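Local coordinates for protein octenoyl-CoA reductase/carboxylase (Streptomyces sp., PDB 4A0S) that catalyses the NADPH-dependent reductive carboxylation of 2-octenoyl-CoA, supplying an unusual extender unit for the cinnabaramide polyketide synthase, at residues 87-92 with 109-114. Residues are numbered along the deposited sequence; the frame is centred on the assembly and turned at random.
With CO8 (octanoyl-coenzyme A), chain E.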
loop_
_atom_site.group_PDB
_atom_site.type_symbol
_atom_site.label_atom_id
_atom_site.label_comp_id
_atom_site.label_asym_id
_atom_site.label_seq_id
_atom_site.Cartn_x
_atom_site.Cartn_y
_atom_site.Cartn_z
ATOM N N ILE A 87 -28.126 15.430 12.203
ATOM C CA ILE A 87 -28.173 16.876 12.128
ATOM C C ILE A 87 -28.970 17.218 10.886
ATOM O O ILE A 87 -28.724 16.644 9.827
ATOM C CB ILE A 87 -26.761 17.474 11.967
ATOM C CG1 ILE A 87 -25.903 17.222 13.213
ATOM C CG2 ILE A 87 -26.843 18.971 11.615
ATOM C CD1 ILE A 87 -24.428 17.072 12.903
ATOM N N PRO A 88 -29.919 18.164 10.999
ATOM C CA PRO A 88 -30.731 18.574 9.851
ATOM C C PRO A 88 -29.839 18.915 8.671
ATOM O O PRO A 88 -28.856 19.629 8.843
ATOM C CB PRO A 88 -31.422 19.843 10.347
ATOM C CG PRO A 88 -31.481 19.690 11.804
ATOM C CD PRO A 88 -30.249 18.935 12.206
ATOM N N THR A 89 -30.172 18.394 7.494
ATOM C CA THR A 89 -29.386 18.658 6.285
ATOM C C THR A 89 -29.262 20.147 5.965
ATOM O O THR A 89 -28.291 20.579 5.355
ATOM C CB THR A 89 -29.948 17.935 5.048
ATOM O OG1 THR A 89 -31.350 18.191 4.933
ATOM C CG2 THR A 89 -29.711 16.454 5.146
ATOM N N PHE A 90 -30.232 20.941 6.395
ATOM C CA PHE A 90 -30.139 22.383 6.158
ATOM C C PHE A 90 -28.870 23.005 6.737
ATOM O O PHE A 90 -28.323 23.944 6.162
ATOM C CB PHE A 90 -31.410 23.066 6.630
ATOM C CG PHE A 90 -32.598 22.665 5.820
ATOM C CD1 PHE A 90 -32.869 23.302 4.614
ATOM C CD2 PHE A 90 -33.397 21.611 6.215
ATOM C CE1 PHE A 90 -33.931 22.926 3.840
ATOM C CE2 PHE A 90 -34.473 21.217 5.431
ATOM C CZ PHE A 90 -34.739 21.886 4.241
ATOM N N HIS A 91 -28.377 22.446 7.836
ATOM C CA HIS A 91 -27.112 22.891 8.401
ATOM C C HIS A 91 -25.988 22.638 7.396
ATOM O O HIS A 91 -25.091 23.468 7.241
ATOM C CB HIS A 91 -26.823 22.181 9.725
ATOM C CG HIS A 91 -25.426 22.391 10.226
ATOM N ND1 HIS A 91 -24.996 23.588 10.773
ATOM C CD2 HIS A 91 -24.357 21.559 10.252
ATOM C CE1 HIS A 91 -23.724 23.478 11.118
ATOM N NE2 HIS A 91 -23.312 22.259 10.811
ATOM N N PHE A 92 -26.049 21.497 6.703
ATOM C CA PHE A 92 -25.046 21.166 5.682
ATOM C C PHE A 92 -25.158 22.054 4.464
ATOM O O PHE A 92 -24.143 22.501 3.916
ATOM C CB PHE A 92 -25.118 19.695 5.276
ATOM C CG PHE A 92 -25.132 18.755 6.448
ATOM C CD1 PHE A 92 -24.256 18.940 7.518
ATOM C CD2 PHE A 92 -26.037 17.709 6.492
ATOM C CE1 PHE A 92 -24.283 18.080 8.616
ATOM C CE2 PHE A 92 -26.075 16.830 7.589
ATOM C CZ PHE A 92 -25.203 17.023 8.646
ATOM N N PRO A 109 -34.787 27.137 1.305
ATOM C CA PRO A 109 -35.768 26.737 2.318
ATOM C C PRO A 109 -36.326 25.329 2.066
ATOM O O PRO A 109 -37.111 24.810 2.868
ATOM C CB PRO A 109 -36.887 27.786 2.182
ATOM C CG PRO A 109 -36.491 28.726 1.111
ATOM C CD PRO A 109 -35.332 28.137 0.366
ATOM N N TYR A 110 -35.916 24.731 0.952
ATOM C CA TYR A 110 -36.283 23.377 0.589
ATOM C C TYR A 110 -34.988 22.621 0.363
ATOM O O TYR A 110 -33.960 23.215 0.010
ATOM C CB TYR A 110 -37.127 23.365 -0.692
ATOM C CG TYR A 110 -36.443 24.010 -1.876
ATOM C CD1 TYR A 110 -36.508 25.392 -2.085
ATOM C CD2 TYR A 110 -35.714 23.234 -2.785
ATOM C CE1 TYR A 110 -35.854 25.988 -3.183
ATOM C CE2 TYR A 110 -35.069 23.821 -3.879
ATOM C CZ TYR A 110 -35.144 25.187 -4.067
ATOM O OH TYR A 110 -34.504 25.740 -5.151
ATOM N N HIS A 111 -35.031 21.317 0.588
ATOM C CA HIS A 111 -33.907 20.486 0.267
ATOM C C HIS A 111 -34.360 19.317 -0.574
ATOM O O HIS A 111 -35.095 18.454 -0.094
ATOM C CB HIS A 111 -33.223 19.984 1.518
ATOM C CG HIS A 111 -31.995 19.188 1.231
ATOM N ND1 HIS A 111 -31.306 18.509 2.209
ATOM C CD2 HIS A 111 -31.323 18.975 0.072
ATOM C CE1 HIS A 111 -30.262 17.912 1.662
ATOM N NE2 HIS A 111 -30.253 18.176 0.368
ATOM N N VAL A 112 -33.910 19.300 -1.825
ATOM C CA VAL A 112 -34.204 18.195 -2.721
ATOM C C VAL A 112 -33.230 17.052 -2.482
ATOM O O VAL A 112 -32.039 17.152 -2.762
ATOM C CB VAL A 112 -34.203 18.625 -4.178
ATOM C CG1 VAL A 112 -34.620 17.440 -5.077
ATOM C CG2 VAL A 112 -35.144 19.845 -4.365
ATOM N N LEU A 113 -33.782 15.964 -1.963
ATOM C CA LEU A 113 -33.026 14.783 -1.539
ATOM C C LEU A 113 -32.752 13.855 -2.697
ATOM O O LEU A 113 -33.213 14.098 -3.800
ATOM C CB LEU A 113 -33.828 14.027 -0.484
ATOM C CG LEU A 113 -34.318 14.858 0.700
ATOM C CD1 LEU A 113 -34.923 13.911 1.694
ATOM C CD2 LEU A 113 -33.183 15.683 1.358
ATOM N N GLY A 114 -32.025 12.769 -2.431
ATOM C CA GLY A 114 -31.773 11.777 -3.452
ATOM C C GLY A 114 -30.309 11.851 -3.792
ATOM O O GLY A 114 -29.812 12.887 -4.229
HETATM N N1A CO8 E . -30.407 21.667 14.293
HETATM C C2A CO8 E . -29.630 22.549 13.660
HETATM N N3A CO8 E . -28.306 22.457 13.707
HETATM C C4A CO8 E . -27.730 21.451 14.403
HETATM C C5A CO8 E . -28.502 20.510 15.072
HETATM C C6A CO8 E . -29.887 20.639 15.005
HETATM N N6A CO8 E . -30.673 19.753 15.625
HETATM N N7A CO8 E . -27.678 19.643 15.661
HETATM C C8A CO8 E . -26.430 20.023 15.378
HETATM N N9A CO8 E . -26.462 21.126 14.613
HETATM C C1B CO8 E . -25.322 21.905 14.058
HETATM C C2B CO8 E . -24.661 22.766 15.139
HETATM O O2B CO8 E . -24.281 24.047 14.585
HETATM C C3B CO8 E . -23.431 21.927 15.473
HETATM O O3B CO8 E . -22.389 22.743 15.987
HETATM P P3B CO8 E . -22.181 22.693 17.591
HETATM O O7A CO8 E . -22.202 24.241 18.098
HETATM O O8A CO8 E . -23.532 22.082 18.308
HETATM O O9A CO8 E . -20.977 21.929 17.974
HETATM C C4B CO8 E . -23.042 21.326 14.128
HETATM O O4B CO8 E . -24.299 21.015 13.509
HETATM C C5B CO8 E . -22.365 19.958 14.281
HETATM O O5B CO8 E . -22.145 19.385 12.976
HETATM P P1A CO8 E . -20.963 19.990 12.012
HETATM O O1A CO8 E . -21.007 19.084 10.624
HETATM O O2A CO8 E . -21.127 21.437 11.662
HETATM O O3A CO8 E . -19.561 19.814 12.855
HETATM P P2A CO8 E . -18.512 18.552 12.867
HETATM O O4A CO8 E . -17.986 18.411 14.368
HETATM O O5A CO8 E . -17.386 18.677 11.883
HETATM O O6A CO8 E . -19.397 17.205 12.603
HETATM C CBP CO8 E . -19.972 15.044 11.578
HETATM C CCP CO8 E . -18.897 16.141 11.768
HETATM C CDP CO8 E . -20.100 14.329 12.934
HETATM C CEP CO8 E . -19.434 14.049 10.548
HETATM C CAP CO8 E . -21.320 15.693 11.115
HETATM O OAP CO8 E . -21.167 16.592 9.969
HETATM C C9P CO8 E . -22.464 14.674 10.859
HETATM O O9P CO8 E . -23.033 14.150 11.825
HETATM N N8P CO8 E . -22.803 14.444 9.569
HETATM C C7P CO8 E . -23.942 13.559 9.185
HETATM C C6P CO8 E . -23.543 12.136 8.704
HETATM C C5P CO8 E . -24.535 11.112 9.307
HETATM O O5P CO8 E . -24.607 10.976 10.526
HETATM N N4P CO8 E . -25.418 10.480 8.537
HETATM C C3P CO8 E . -25.467 10.320 7.088
HETATM C C2P CO8 E . -25.170 8.820 6.945
HETATM S S1P CO8 E . -23.689 8.512 5.913
HETATM C "C1'" CO8 E . -24.502 8.035 4.462
HETATM O "O1'" CO8 E . -25.629 7.508 4.458
HETATM C "C2'" CO8 E . -23.793 8.323 3.315
HETATM C "C3'" CO8 E . -24.246 8.013 2.053
HETATM C "C4'" CO8 E . -23.437 8.310 0.948
HETATM C "C5'" CO8 E . -22.305 9.294 1.195
HETATM C "C6'" CO8 E . -21.700 9.562 -0.201
HETATM C "C7'" CO8 E . -20.413 10.323 -0.048
HETATM C "C8'" CO8 E . -19.920 10.689 -1.451
#
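The Phe90 ring overlaps the backbone of strand 110-112: CE1 lies 3.6 Å from Tyr110 C, which meets the ring at its edge, and CZ packs 3.7 Å from His111 CB. One residue earlier, Thr89 OG1 and His111 ND1 share a 2.7 Å hydrogen bond, OG1 meeting the imidazole at its edge while the two side chains cross at about a right angle. His111 CB points toward the 87-92 segment, and CG stands anti to the backbone N (chi1 -176°), the ring meeting Thr89. Leu113 CD2 sits 3.5 Å above the centre of one imidazole face, and NE2 is hydrogen-bonded to Thr168 O, so both ring nitrogens of this buried histidine are engaged, which should hold the ring in this rotation. The opposite flank of the 87-92 segment serves the bound octanoyl-CoA. Pro88 CD packs 3.3 Å from C6A of the adenine, and Ile87 CD1 reaches O5B. His91 donates from NE2 to the phosphate oxygen O2A over a very short 2.5 Å (N-H...O angle 161°), with the ribose oxygen O4B over one face of its ring. An alanine at His91 would probably leave O2A without this donor and open a gap beside the ribose. Tyr349, Arg293 and Arg286 of the second subunit also hydrogen-bond the ligand. Strand 110-112 pairs antiparallel with strand 24-31. Both segments belong to the GroES-like part of a medium-chain dehydrogenase/reductase fold, where loop Ile87-Pro88 and the first helical turn, with His91 and Phe92, line the pocket for the ligand's CoA part.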